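Local atomic coordinates of 6-phospho-alpha-glucosidase (Merdibacter massiliensis, PDB entry 6VC6), a protein that probably hydrolyses alpha-glucosides phosphorylated at the sugar 6-position, such as maltose 6'-phosphate, with the help of bound NAD and a manganese ion. Residues Pro17-Ser22 against Ala318-Met323; Gln27-Met32 against Met323-Glu328; Gln46-Phe51 against Arg294-Cys299. One frame throughout, in Å; residues are numbered along the deposited sequence.

Contact 1. Residues Pro17-Ser22 against Ala318-Met323. With NAD (nicotinamide-adenine-dinucleotide), chain G.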
loop_
_atom_site.group_PDB
_atom_site.type_symbol
_atom_site.label_atom_id
_atom_site.label_comp_id
_atom_site.label_asym_id
_atom_site.label_seq_id
_atom_site.Cartn_x
_atom_site.Cartn_y
_atom_site.Cartn_z
ATOM N N PRO A 17 4.140 1.333 -16.000
ATOM C CA PRO A 17 5.378 1.600 -16.756
ATOM C C PRO A 17 6.631 1.503 -15.904
ATOM O O PRO A 17 7.668 1.031 -16.388
ATOM C CB PRO A 17 5.157 3.018 -17.296
ATOM C CG PRO A 17 3.683 3.139 -17.405
ATOM C CD PRO A 17 3.139 2.395 -16.220
ATOM N N GLY A 18 6.563 1.931 -14.641
ATOM C CA GLY A 18 7.697 1.753 -13.750
ATOM C C GLY A 18 8.025 0.295 -13.497
ATOM O O GLY A 18 9.181 -0.052 -13.239
ATOM N N PHE A 19 7.018 -0.579 -13.567
ATOM C CA PHE A 19 7.267 -2.008 -13.412
ATOM C C PHE A 19 7.931 -2.590 -14.654
ATOM O O PHE A 19 8.852 -3.408 -14.545
ATOM C CB PHE A 19 5.959 -2.740 -13.115
ATOM C CG PHE A 19 5.634 -2.834 -11.653
ATOM C CD1 PHE A 19 4.825 -1.886 -11.048
ATOM C CD2 PHE A 19 6.135 -3.871 -10.883
ATOM C CE1 PHE A 19 4.522 -1.971 -9.702
ATOM C CE2 PHE A 19 5.835 -3.961 -9.536
ATOM C CZ PHE A 19 5.027 -3.009 -8.946
ATOM N N LEU A 20 7.475 -2.182 -15.842
ATOM C CA LEU A 20 8.042 -2.715 -17.076
ATOM C C LEU A 20 9.510 -2.335 -17.220
ATOM O O LEU A 20 10.319 -3.129 -17.716
ATOM C CB LEU A 20 7.239 -2.218 -18.280
ATOM C CG LEU A 20 5.724 -2.425 -18.227
ATOM C CD1 LEU A 20 5.073 -1.935 -19.510
ATOM C CD2 LEU A 20 5.386 -3.886 -17.974
ATOM N N LYS A 21 9.873 -1.124 -16.792
ATOM C CA LYS A 21 11.273 -0.716 -16.847
ATOM C C LYS A 21 12.098 -1.401 -15.766
ATOM O O LYS A 21 13.295 -1.639 -15.960
ATOM C CB LYS A 21 11.380 0.804 -16.722
ATOM C CG LYS A 21 10.849 1.559 -17.931
ATOM C CD LYS A 21 10.054 2.788 -17.517
ATOM C CE LYS A 21 10.883 4.054 -17.637
ATOM N NZ LYS A 21 10.023 5.269 -17.701
ATOM N N SER A 22 11.481 -1.725 -14.627
ATOM C CA SER A 22 12.197 -2.441 -13.577
ATOM C C SER A 22 12.457 -3.888 -13.976
ATOM O O SER A 22 13.531 -4.431 -13.694
ATOM C CB SER A 22 11.412 -2.377 -12.267
ATOM O OG SER A 22 11.369 -1.055 -11.760
ATOM N N ALA A 318 11.845 2.722 -7.223
ATOM C CA ALA A 318 11.881 2.119 -5.895
ATOM C C ALA A 318 10.577 1.401 -5.570
ATOM O O ALA A 318 10.583 0.358 -4.904
ATOM C CB ALA A 318 12.181 3.185 -4.842
ATOM N N HIS A 319 9.448 1.939 -6.036
ATOM C CA HIS A 319 8.160 1.313 -5.756
ATOM C C HIS A 319 8.046 -0.044 -6.441
ATOM O O HIS A 319 7.657 -1.037 -5.814
ATOM C CB HIS A 319 7.022 2.234 -6.193
ATOM C CG HIS A 319 5.676 1.580 -6.166
ATOM N ND1 HIS A 319 4.949 1.421 -5.005
ATOM C CD2 HIS A 319 4.926 1.041 -7.156
ATOM C CE1 HIS A 319 3.811 0.812 -5.282
ATOM N NE2 HIS A 319 3.769 0.573 -6.580
ATOM N N ALA A 320 8.383 -0.105 -7.731
ATOM C CA ALA A 320 8.284 -1.365 -8.458
ATOM C C ALA A 320 9.374 -2.345 -8.044
ATOM O O ALA A 320 9.158 -3.562 -8.090
ATOM C CB ALA A 320 8.351 -1.109 -9.963
ATOM N N GLU A 321 10.543 -1.841 -7.642
ATOM C CA GLU A 321 11.652 -2.731 -7.321
ATOM C C GLU A 321 11.381 -3.542 -6.063
ATOM O O GLU A 321 11.813 -4.694 -5.967
ATOM C CB GLU A 321 12.945 -1.936 -7.159
ATOM C CG GLU A 321 13.598 -1.551 -8.472
ATOM C CD GLU A 321 15.024 -1.079 -8.292
ATOM O OE1 GLU A 321 15.521 -1.108 -7.145
ATOM O OE2 GLU A 321 15.646 -0.672 -9.295
HETATM N N MSE A 322 10.668 -2.974 -5.101
HETATM C CA MSE A 322 10.490 -3.667 -3.840
HETATM C C MSE A 322 9.612 -4.899 -3.992
HETATM O O MSE A 322 9.847 -5.917 -3.346
HETATM C CB MSE A 322 9.873 -2.763 -2.789
HETATM C CG MSE A 322 9.877 -3.437 -1.445
HETATM SE SE MSE A 322 9.328 -2.289 0.002
HETATM C CE MSE A 322 7.493 -2.905 0.125
HETATM N N MSE A 323 8.584 -4.795 -4.825
HETATM C CA MSE A 323 7.715 -5.937 -5.081
HETATM C C MSE A 323 8.487 -7.019 -5.826
HETATM O O MSE A 323 8.302 -8.209 -5.568
HETATM C CB MSE A 323 6.470 -5.530 -5.880
HETATM C CG MSE A 323 5.538 -6.705 -6.168
HETATM SE SE MSE A 323 3.700 -6.235 -6.637
HETATM C CE MSE A 323 2.914 -6.173 -4.856
HETATM P PA NAD G . -4.676 4.043 -11.042
HETATM O O1A NAD G . -3.690 4.823 -11.879
HETATM O O2A NAD G . -6.139 4.412 -11.063
HETATM O O5B NAD G . -4.549 2.487 -11.424
HETATM C C5B NAD G . -5.565 1.564 -11.046
HETATM C C4B NAD G . -5.785 0.565 -12.169
HETATM O O4B NAD G . -6.455 -0.593 -11.666
HETATM C C3B NAD G . -6.664 1.165 -13.254
HETATM O O3B NAD G . -6.033 1.000 -14.526
HETATM C C2B NAD G . -7.946 0.362 -13.217
HETATM O O2B NAD G . -8.435 0.129 -14.539
HETATM C C1B NAD G . -7.523 -0.936 -12.550
HETATM N N9A NAD G . -8.646 -1.574 -11.822
HETATM C C8A NAD G . -9.562 -0.964 -11.046
HETATM N N7A NAD G . -10.451 -1.862 -10.545
HETATM C C5A NAD G . -10.105 -3.077 -11.012
HETATM C C6A NAD G . -10.612 -4.464 -10.879
HETATM N N6A NAD G . -11.701 -4.743 -10.123
HETATM N N1A NAD G . -9.951 -5.441 -11.539
HETATM C C2A NAD G . -8.867 -5.182 -12.294
HETATM N N3A NAD G . -8.354 -3.951 -12.459
HETATM C C4A NAD G . -8.919 -2.878 -11.857
HETATM O O3 NAD G . -4.181 4.036 -9.510
HETATM P PN NAD G . -2.646 4.274 -9.092
HETATM O O1N NAD G . -2.514 5.678 -8.551
HETATM O O2N NAD G . -1.736 3.787 -10.195
HETATM O O5D NAD G . -2.541 3.250 -7.859
HETATM C C5D NAD G . -2.374 1.854 -8.098
HETATM C C4D NAD G . -2.637 1.111 -6.797
HETATM O O4D NAD G . -1.407 0.882 -6.106
HETATM C C3D NAD G . -3.519 1.942 -5.876
HETATM O O3D NAD G . -4.558 1.112 -5.353
HETATM C C2D NAD G . -2.609 2.350 -4.741
HETATM O O2D NAD G . -3.324 2.428 -3.507
HETATM C C1D NAD G . -1.601 1.217 -4.732
HETATM N N1N NAD G . -0.354 1.580 -4.064
HETATM C C2N NAD G . -0.074 0.945 -2.925
HETATM C C3N NAD G . 1.083 1.218 -2.219
HETATM C C7N NAD G . 1.345 0.476 -0.943
HETATM O O7N NAD G . 2.224 0.865 -0.192
HETATM N N7N NAD G . 0.595 -0.588 -0.660
HETATM C C4N NAD G . 1.973 2.162 -2.715
HETATM C C5N NAD G . 1.659 2.815 -3.903
HETATM C C6N NAD G . 0.479 2.498 -4.570
#
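Gly18 O, which rests against the methyl of Ala320, is gripped by two donors from one residue of its own helix. Ser22 N makes the usual helical bond to it at 3.2 Å, and Ser22 OG, curled back beside its own backbone N, donates to Gly18 O at 2.8 Å from slightly off the carbonyl plane. Serine suits this place because a hydroxyl on so short a stem can be satisfied by its own helix while still packing on helix 318-331, where Ser22 OG lies 3.5 Å from Ala320 CB. That methyl does most of the work for helix 318-331. It sits over one face of Phe19, with Ala320 CB 3.5 Å from the ring centroid and only 8° off the ring normal, a CH-pi contact; alanine suits the place because its small methyl lets the helices approach closely. Met323 CB meets the same ring at its edge, 4.0 Å from Phe19 CE2, and the selenium of this selenomethionine lies obliquely beside the ring as a Met-aromatic contact. His319 has CG anti to its backbone N (chi1 170°), which turns the imidazole past the end of the Phe19 ring, at an oblique angle to it, toward the cofactor: His319 CE1 is 3.2 Å from NAD C5N on the nicotinamide. His319 ND1 bonds to Asp171, and Tyr145 stacks on the imidazole. Helix 16-25, which follows strand 4-9 in the Rossmann-like nucleotide-binding region, crosses helix 318-331 at -61°; Leu20 packs on helix 42-59, and Pro17 on both 42-59 and 291-305.

Contact 2. Residues Gln27-Met32 against Met323-Glu328; sequences QNEFPM and MIKVAE
With CG trans to its backbone N (chi1 -170°), Phe30 swings its ring out of the loop and onto helix 318-331, where the CG2 branch of Ile324, likewise anti to its own backbone N, comes to meet it. Phe30 CB and Ile324 CG2 are 3.9 Å apart, and the methyl also approaches CG and CD2 of the ring obliquely. The far part rests on Ala327, whose CB is 3.8 Å from Phe30 CE1; a small residue here lets the aromatic ring settle close to the helix. The aliphatic stem of Glu328 also runs by, its CG 3.9 Å from Phe30 CD1. The polar margin is less comfortable. Glu29 OE1 and Glu328 OE1 stand 3.2 Å apart, two acceptors of like charge, with the carboxylate planes turned 84° to each other. Glu328 OE2 forms a salt bridge with Lys334, which may ease the strain. Lys325 CE lies 3.3 Å from Glu29 OE1, but its NZ, at 4.4 Å from that oxygen, is beyond a salt bridge and also faces Glu321 in a long, weak ion pair. Such crowding would be expected to favour protonation of one carboxylate. Glutamate suits position 328 because its CG can pack on Phe30 while its carboxylate reaches Lys334. The loop leads from helix 16-25 into strand 32-38, and Pro31 already shares backbone hydrogen bonding with Tyr4 at the start of the neighbouring strand 4-9. Ala327 also rests on Phe80 and Phe82 of strand 80-83 and on Leu143 of strand 141-144, while Ile324 touches Phe23 of helix 16-25.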
loop_
_atom_site.group_PDB
_atom_site.type_symbol
_atom_site.label_atom_id
_atom_site.label_comp_id
_atom_site.label_asym_id
_atom_site.label_seq_id
_atom_site.Cartn_x
_atom_site.Cartn_y
_atom_site.Cartn_z
ATOM N N GLN A 27 16.575 -7.849 -14.891
ATOM C CA GLN A 27 16.376 -9.000 -15.765
ATOM C C GLN A 27 17.214 -10.192 -15.319
ATOM O O GLN A 27 16.783 -11.344 -15.442
ATOM C CB GLN A 27 16.712 -8.608 -17.205
ATOM C CG GLN A 27 16.547 -9.704 -18.241
ATOM C CD GLN A 27 16.894 -9.218 -19.636
ATOM O OE1 GLN A 27 17.067 -8.020 -19.861
ATOM N NE2 GLN A 27 17.003 -10.147 -20.580
ATOM N N ASN A 28 18.414 -9.935 -14.795
ATOM C CA ASN A 28 19.273 -11.021 -14.338
ATOM C C ASN A 28 18.926 -11.470 -12.924
ATOM O O ASN A 28 19.153 -12.635 -12.576
ATOM C CB ASN A 28 20.741 -10.596 -14.412
ATOM C CG ASN A 28 21.212 -10.381 -15.839
ATOM O OD1 ASN A 28 20.671 -10.964 -16.777
ATOM N ND2 ASN A 28 22.225 -9.537 -16.008
ATOM N N GLU A 29 18.380 -10.573 -12.101
ATOM C CA GLU A 29 17.970 -10.951 -10.753
ATOM C C GLU A 29 16.662 -11.730 -10.750
ATOM O O GLU A 29 16.462 -12.594 -9.888
ATOM C CB GLU A 29 17.818 -9.707 -9.876
ATOM C CG GLU A 29 19.084 -8.894 -9.688
ATOM C CD GLU A 29 18.889 -7.754 -8.705
ATOM O OE1 GLU A 29 17.734 -7.519 -8.291
ATOM O OE2 GLU A 29 19.887 -7.094 -8.349
ATOM N N PHE A 30 15.770 -11.443 -11.694
ATOM C CA PHE A 30 14.423 -12.015 -11.715
ATOM C C PHE A 30 14.110 -12.468 -13.132
ATOM O O PHE A 30 13.482 -11.742 -13.913
ATOM C CB PHE A 30 13.395 -10.997 -11.214
ATOM C CG PHE A 30 12.027 -11.569 -10.989
ATOM C CD1 PHE A 30 11.821 -12.564 -10.047
ATOM C CD2 PHE A 30 10.941 -11.100 -11.709
ATOM C CE1 PHE A 30 10.558 -13.087 -9.836
ATOM C CE2 PHE A 30 9.677 -11.617 -11.504
ATOM C CZ PHE A 30 9.485 -12.612 -10.565
ATOM N N PRO A 31 14.539 -13.674 -13.504
ATOM C CA PRO A 31 14.336 -14.147 -14.883
ATOM C C PRO A 31 12.874 -14.488 -15.133
ATOM O O PRO A 31 12.280 -15.299 -14.420
ATOM C CB PRO A 31 15.231 -15.389 -14.967
ATOM C CG PRO A 31 15.311 -15.881 -13.559
ATOM C CD PRO A 31 15.257 -14.661 -12.678
HETATM N N MSE A 32 12.297 -13.862 -16.154
HETATM C CA MSE A 32 10.909 -14.115 -16.513
HETATM C C MSE A 32 10.789 -14.694 -17.914
HETATM O O MSE A 32 11.582 -14.378 -18.801
HETATM C CB MSE A 32 10.084 -12.832 -16.420
HETATM C CG MSE A 32 10.077 -12.189 -15.051
HETATM SE SE MSE A 32 9.675 -10.292 -15.174
HETATM C CE MSE A 32 7.812 -10.419 -15.725
HETATM N N MSE A 323 8.584 -4.795 -4.825
HETATM C CA MSE A 323 7.715 -5.937 -5.081
HETATM C C MSE A 323 8.487 -7.019 -5.826
HETATM O O MSE A 323 8.302 -8.209 -5.568
HETATM C CB MSE A 323 6.470 -5.530 -5.880
HETATM C CG MSE A 323 5.538 -6.705 -6.168
HETATM SE SE MSE A 323 3.700 -6.235 -6.637
HETATM C CE MSE A 323 2.914 -6.173 -4.856
ATOM N N ILE A 324 9.358 -6.604 -6.749
ATOM C CA ILE A 324 10.189 -7.573 -7.457
ATOM C C ILE A 324 11.164 -8.237 -6.495
ATOM O O ILE A 324 11.378 -9.454 -6.549
ATOM C CB ILE A 324 10.924 -6.906 -8.633
ATOM C CG1 ILE A 324 9.924 -6.365 -9.656
ATOM C CG2 ILE A 324 11.868 -7.899 -9.300
ATOM C CD1 ILE A 324 10.568 -5.538 -10.742
ATOM N N LYS A 325 11.766 -7.452 -5.597
ATOM C CA LYS A 325 12.676 -8.024 -4.610
ATOM C C LYS A 325 11.942 -8.976 -3.675
ATOM O O LYS A 325 12.506 -9.986 -3.238
ATOM C CB LYS A 325 13.361 -6.911 -3.815
ATOM C CG LYS A 325 14.314 -6.052 -4.632
ATOM C CD LYS A 325 15.666 -6.721 -4.802
ATOM C CE LYS A 325 16.577 -5.893 -5.693
ATOM N NZ LYS A 325 16.586 -4.458 -5.296
ATOM N N VAL A 326 10.683 -8.670 -3.356
ATOM C CA VAL A 326 9.874 -9.590 -2.560
ATOM C C VAL A 326 9.648 -10.888 -3.323
ATOM O O VAL A 326 9.727 -11.984 -2.755
ATOM C CB VAL A 326 8.545 -8.924 -2.158
ATOM C CG1 VAL A 326 7.551 -9.963 -1.661
ATOM C CG2 VAL A 326 8.782 -7.868 -1.090
ATOM N N ALA A 327 9.375 -10.786 -4.626
ATOM C CA ALA A 327 9.209 -11.983 -5.444
ATOM C C ALA A 327 10.508 -12.773 -5.538
ATOM O O ALA A 327 10.488 -14.008 -5.585
ATOM C CB ALA A 327 8.707 -11.604 -6.837
ATOM N N GLU A 328 11.648 -12.077 -5.566
ATOM C CA GLU A 328 12.937 -12.762 -5.587
ATOM C C GLU A 328 13.171 -13.527 -4.291
ATOM O O GLU A 328 13.572 -14.696 -4.312
ATOM C CB GLU A 328 14.065 -11.758 -5.822
ATOM C CG GLU A 328 14.092 -11.148 -7.210
ATOM C CD GLU A 328 15.175 -10.097 -7.353
ATOM O OE1 GLU A 328 15.018 -9.188 -8.194
ATOM O OE2 GLU A 328 16.183 -10.180 -6.619
#

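Contact 3. Residues Gln46-Phe51 against Arg294-Cys299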
loop_
_atom_site.group_PDB
_atom_site.type_symbol
_atom_site.label_atom_id
_atom_site.label_comp_id
_atom_site.label_asym_id
_atom_site.label_seq_id
_atom_site.Cartn_x
_atom_site.Cartn_y
_atom_site.Cartn_z
ATOM N N GLN A 46 -4.386 0.161 -22.812
ATOM C CA GLN A 46 -3.818 0.007 -24.151
ATOM C C GLN A 46 -2.549 0.824 -24.373
ATOM O O GLN A 46 -1.558 0.251 -24.860
ATOM C CB GLN A 46 -4.886 0.337 -25.200
ATOM C CG GLN A 46 -4.413 0.161 -26.632
ATOM C CD GLN A 46 -5.385 0.735 -27.640
ATOM O OE1 GLN A 46 -5.094 1.729 -28.304
ATOM N NE2 GLN A 46 -6.551 0.110 -27.760
ATOM N N PRO A 47 -2.494 2.128 -24.070
ATOM C CA PRO A 47 -1.236 2.857 -24.305
ATOM C C PRO A 47 -0.088 2.370 -23.441
ATOM O O PRO A 47 1.076 2.507 -23.835
ATOM C CB PRO A 47 -1.607 4.313 -23.988
ATOM C CG PRO A 47 -2.769 4.213 -23.073
ATOM C CD PRO A 47 -3.542 3.022 -23.543
ATOM N N ILE A 48 -0.380 1.801 -22.271
ATOM C CA ILE A 48 0.679 1.236 -21.442
ATOM C C ILE A 48 1.190 -0.065 -22.051
ATOM O O ILE A 48 2.397 -0.333 -22.055
ATOM C CB ILE A 48 0.175 1.037 -20.002
ATOM C CG1 ILE A 48 -0.006 2.393 -19.316
ATOM C CG2 ILE A 48 1.133 0.163 -19.209
ATOM C CD1 ILE A 48 -0.934 2.358 -18.127
ATOM N N GLY A 49 0.283 -0.882 -22.590
ATOM C CA GLY A 49 0.702 -2.131 -23.204
ATOM C C GLY A 49 1.470 -1.925 -24.496
ATOM O O GLY A 49 2.430 -2.646 -24.778
ATOM N N GLU A 50 1.056 -0.944 -25.302
ATOM C CA GLU A 50 1.789 -0.645 -26.527
ATOM C C GLU A 50 3.165 -0.065 -26.226
ATOM O O GLU A 50 4.116 -0.308 -26.977
ATOM C CB GLU A 50 0.984 0.311 -27.406
ATOM C CG GLU A 50 -0.317 -0.279 -27.926
ATOM C CD GLU A 50 -0.097 -1.487 -28.818
ATOM O OE1 GLU A 50 0.900 -1.500 -29.571
ATOM O OE2 GLU A 50 -0.919 -2.425 -28.763
ATOM N N PHE A 51 3.289 0.701 -25.140
ATOM C CA PHE A 51 4.604 1.162 -24.711
ATOM C C PHE A 51 5.482 -0.010 -24.294
ATOM O O PHE A 51 6.686 -0.026 -24.575
ATOM C CB PHE A 51 4.462 2.163 -23.563
ATOM C CG PHE A 51 5.719 2.348 -22.757
ATOM C CD1 PHE A 51 5.879 1.706 -21.539
ATOM C CD2 PHE A 51 6.736 3.166 -23.216
ATOM C CE1 PHE A 51 7.034 1.874 -20.797
ATOM C CE2 PHE A 51 7.893 3.340 -22.478
ATOM C CZ PHE A 51 8.042 2.691 -21.267
ATOM N N ARG A 294 1.890 12.814 -16.515
ATOM C CA ARG A 294 3.254 12.654 -17.008
ATOM C C ARG A 294 3.480 11.247 -17.540
ATOM O O ARG A 294 4.092 11.070 -18.600
ATOM C CB ARG A 294 4.261 12.978 -15.905
ATOM C CG ARG A 294 4.269 14.431 -15.464
ATOM C CD ARG A 294 5.409 14.699 -14.497
ATOM N NE ARG A 294 5.395 13.767 -13.371
ATOM C CZ ARG A 294 4.857 14.037 -12.187
ATOM N NH1 ARG A 294 4.285 15.213 -11.968
ATOM N NH2 ARG A 294 4.889 13.129 -11.220
ATOM N N VAL A 295 2.976 10.238 -16.829
ATOM C CA VAL A 295 3.234 8.853 -17.208
ATOM C C VAL A 295 2.508 8.499 -18.501
ATOM O O VAL A 295 3.091 7.895 -19.409
ATOM C CB VAL A 295 2.841 7.910 -16.054
ATOM C CG1 VAL A 295 2.560 6.511 -16.577
ATOM C CG2 VAL A 295 3.940 7.883 -15.002
ATOM N N PHE A 296 1.231 8.874 -18.614
ATOM C CA PHE A 296 0.486 8.556 -19.827
ATOM C C PHE A 296 0.971 9.372 -21.020
ATOM O O PHE A 296 0.849 8.922 -22.164
ATOM C CB PHE A 296 -1.010 8.774 -19.603
ATOM C CG PHE A 296 -1.713 7.584 -19.014
ATOM C CD1 PHE A 296 -2.162 6.554 -19.824
ATOM C CD2 PHE A 296 -1.922 7.494 -17.648
ATOM C CE1 PHE A 296 -2.807 5.458 -19.283
ATOM C CE2 PHE A 296 -2.566 6.400 -17.101
ATOM C CZ PHE A 296 -3.010 5.381 -17.919
ATOM N N ALA A 297 1.524 10.563 -20.778
ATOM C CA ALA A 297 2.020 11.378 -21.883
ATOM C C ALA A 297 3.310 10.810 -22.458
ATOM O O ALA A 297 3.530 10.864 -23.674
ATOM C CB ALA A 297 2.228 12.823 -21.429
ATOM N N GLU A 298 4.174 10.262 -21.596
ATOM C CA GLU A 298 5.422 9.540 -21.826
ATOM C C GLU A 298 5.226 8.412 -22.833
ATOM O O GLU A 298 6.108 8.143 -23.656
ATOM C CB GLU A 298 5.962 8.983 -20.510
ATOM C CG GLU A 298 7.485 8.908 -20.467
ATOM C CD GLU A 298 8.017 7.707 -19.711
ATOM O OE1 GLU A 298 8.880 6.992 -20.261
ATOM O OE2 GLU A 298 7.597 7.497 -18.552
ATOM N N CYS A 299 4.281 7.584 -22.377
ATOM C CA CYS A 299 3.898 6.395 -23.131
ATOM C C CYS A 299 3.376 6.769 -24.509
ATOM O O CYS A 299 3.691 6.105 -25.501
ATOM C CB CYS A 299 2.847 5.597 -22.357
ATOM S SG CYS A 299 3.423 4.876 -20.797
#
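Cys299 fills the tight middle of this helix pair. Its sulfur comes obliquely upon the Phe51 ring, Cys299 SG 4.4 Å from the centroid and 28° off the ring normal, a sulfur-aromatic contact, while Cys299 CB packs 3.9 Å from Pro47 O. Phe296 carries the other apolar half: Pro47 CG meets the ring edge in its plane, 4.0 Å from Phe296 CE1, and Ile48 CD1 slants in to 3.7 Å from Phe296 CZ. Proline suits its place as a rigid apolar wedge; it has no N-H to bond to the preceding turn, and helix 42-59 is kinked there. That helix is the crossover between the parallel strands 32-38 and 64-68, a beta-alpha-beta unit of the Rossmann-like fold, and helix 291-305 crosses it at 51°. An alanine in place of Phe296, whose side chain comes within about 6 Å of the NAD, would probably leave Pro47 CG and Ile48 CD1 without their partner and open a gap between the two helices. The Glu298 side is looser: Glu298 OE1 comes no nearer than 4.4 Å to Phe51 CE2 and looks instead to Lys21 in a long, weak ion pair.

From the N terminus, strand 4-9 leads into helix 16-25, where Pro17-Ser22 waits nearly three hundred residues for Ala318-Met323 to close contact 1. The loop Gln27-Met32 comes next and finds its partner further along helix 318-331, so contacts 1 and 2 cross in chain order; they share Met323 and touch where Ser22 CB meets Ile324 CD1. Contact 3, between helices 42-59 and 291-305, is nested inside both loops. It touches contact 1 through Pro17, which packs on Val295 and Cys299, but stays about 13 Å from contact 2 between nearest atoms. Together they tie the N-terminal Rossmann-like region to two consecutive helices, 291-305 and 318-331, from the C-terminal part of the chain.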